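Local coordinates for protein Alpha/beta hydrolase (Pectobacterium atrosepticum SCRI1043, PDB 3BDV) that is probably a hydrolase of the alpha/beta-hydrolase fold, related to the YdeN-like serine hydrolases, whose substrate is not established, at residues A181-S184 with E185-P189. Sequence-based numbering, arbitrary orientation.
Sequences AEFS and EILIP. With EDO (1,2-ethanediol), chain G.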
loop_
_atom_site.group_PDB
_atom_site.type_symbol
_atom_site.label_atom_id
_atom_site.label_comp_id
_atom_site.label_asym_id
_atom_site.label_seq_id
_atom_site.Cartn_x
_atom_site.Cartn_y
_atom_site.Cartn_z
ATOM N N ALA A 181 4.530 9.987 5.418
ATOM C CA ALA A 181 5.029 11.327 5.254
ATOM C C ALA A 181 6.549 11.349 5.121
ATOM O O ALA A 181 7.097 11.950 4.201
ATOM C CB ALA A 181 4.533 12.201 6.479
ATOM N N GLU A 182 7.216 10.635 6.012
ATOM C CA GLU A 182 8.666 10.520 6.051
ATOM C C GLU A 182 9.231 10.011 4.739
ATOM O O GLU A 182 10.189 10.571 4.189
ATOM C CB GLU A 182 9.076 9.608 7.201
ATOM C CG GLU A 182 8.746 10.221 8.581
ATOM C CD GLU A 182 8.891 9.290 9.741
ATOM O OE1 GLU A 182 9.293 8.151 9.501
ATOM O OE2 GLU A 182 8.590 9.702 10.882
ATOM N N PHE A 183 8.625 8.915 4.279
ATOM C CA PHE A 183 8.988 8.196 3.036
ATOM C C PHE A 183 8.714 9.006 1.806
ATOM O O PHE A 183 9.569 9.118 0.933
ATOM C CB PHE A 183 8.160 6.898 3.046
ATOM C CG PHE A 183 8.243 6.054 1.795
ATOM C CD1 PHE A 183 9.421 5.419 1.452
ATOM C CD2 PHE A 183 7.112 5.815 1.036
ATOM C CE1 PHE A 183 9.454 4.576 0.342
ATOM C CE2 PHE A 183 7.134 4.998 -0.076
ATOM C CZ PHE A 183 8.265 4.384 -0.437
ATOM N N SER A 184 7.508 9.541 1.700
ATOM C CA SER A 184 7.128 10.299 0.543
ATOM C C SER A 184 7.878 11.589 0.376
ATOM O O SER A 184 8.176 11.950 -0.741
ATOM C CB SER A 184 5.605 10.536 0.491
ATOM O OG SER A 184 5.152 11.347 1.582
ATOM N N GLU A 185 8.237 12.286 1.457
ATOM C CA GLU A 185 8.955 13.557 1.261
ATOM C C GLU A 185 10.234 13.378 0.459
ATOM O O GLU A 185 10.564 14.240 -0.367
ATOM C CB GLU A 185 9.244 14.232 2.593
ATOM C CG GLU A 185 8.008 14.803 3.205
ATOM C CD GLU A 185 8.215 15.322 4.601
ATOM O OE1 GLU A 185 9.233 14.965 5.195
ATOM O OE2 GLU A 185 7.352 16.086 5.089
ATOM N N ILE A 186 10.928 12.255 0.654
ATOM C CA ILE A 186 12.186 12.010 -0.076
ATOM C C ILE A 186 11.907 11.627 -1.518
ATOM O O ILE A 186 12.816 11.575 -2.311
ATOM C CB ILE A 186 13.130 10.985 0.620
ATOM C CG1 ILE A 186 12.483 9.652 0.877
ATOM C CG2 ILE A 186 13.610 11.556 1.977
ATOM C CD1 ILE A 186 13.470 8.550 1.198
ATOM N N LEU A 187 10.659 11.407 -1.874
ATOM C CA LEU A 187 10.325 11.140 -3.266
ATOM C C LEU A 187 9.789 12.352 -4.011
ATOM O O LEU A 187 9.480 12.264 -5.212
ATOM C CB LEU A 187 9.290 10.009 -3.310
ATOM C CG LEU A 187 9.657 8.692 -2.614
ATOM C CD1 LEU A 187 8.505 7.707 -2.616
ATOM C CD2 LEU A 187 10.974 8.111 -3.222
ATOM N N ILE A 188 9.608 13.469 -3.325
ATOM C CA ILE A 188 9.061 14.675 -3.966
ATOM C C ILE A 188 10.099 15.198 -4.971
ATOM O O ILE A 188 11.261 15.278 -4.629
ATOM C CB ILE A 188 8.733 15.746 -2.922
ATOM C CG1 ILE A 188 7.511 15.322 -2.124
ATOM C CG2 ILE A 188 8.418 17.099 -3.575
ATOM C CD1 ILE A 188 7.267 16.205 -0.920
ATOM N N PRO A 189 9.698 15.460 -6.225
ATOM C CA PRO A 189 10.647 15.994 -7.241
ATOM C C PRO A 189 11.321 17.315 -6.895
ATOM O O PRO A 189 12.531 17.439 -7.123
ATOM C CB PRO A 189 9.780 16.146 -8.496
ATOM C CG PRO A 189 8.734 15.135 -8.321
ATOM C CD PRO A 189 8.398 15.155 -6.835
HETATM C C1 EDO G . 14.716 9.375 -3.839
HETATM O O1 EDO G . 14.329 10.427 -4.764
HETATM C C2 EDO G . 16.071 9.671 -3.188
HETATM O O2 EDO G . 15.979 10.929 -2.501
HETATM O O HOH W 1 11.086 12.937 5.249
#
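Leu187 lays its CD1 methyl over one face of the Phe183 ring, a CH-pi contact with CD1 4.2 Å from the Phe183 ring centroid and 19° off the ring normal. The methyl sits toward the rim, nearest Phe183 CE2 and CZ. Phe183 holds CG anti to its own N (chi1 174°), which carries the ring along the helix flank to where a residue four positions later can cover it. A branched aliphatic suits this place: while CD1 meets the ring, the Leu187 side chain also packs on Ile77 of strand 76-81 and on Pro127.

The backbone bonds change span along this stretch. Glu185 N donates to Ala181 O at 3.0 Å, a regular alpha-helical i to i+4 bond, but Leu187 N reaches back just three residues to Ser184 O (2.8 Å). Ile186 N to Phe183 O is weak at 3.4 Å. The type I beta turn from Glu185 to Ile188 overlaps this last stretch and is closed by the Ile188 N to Glu185 O bond. All this lies at the C-terminal part of helix 174-185, the last helix of the alpha/beta-hydrolase fold here, where side chains touch strand 76-81 of the parallel sheet and helix 4-15.

Two polar side chains, Ser184 and Glu185, tie this stretch to its surroundings. Ser184, small enough to be buried against Val14 and Ile77, turns its OG back (chi1 65°) to bond Leu180 O one turn earlier, so its hydroxyl is satisfied within the helix. The extended Glu185 chain runs past Ala181 O, CG 3.2 Å from that oxygen, and its carboxylate forms a salt bridge with Arg10 of helix 4-15. A water donates to both Glu182 O and Glu185 OE1, tying the carboxylate to the helix backbone. Within the turn, Ile186 O accepts both hydroxyls of an ethanediol, probably from the crystallisation liquor.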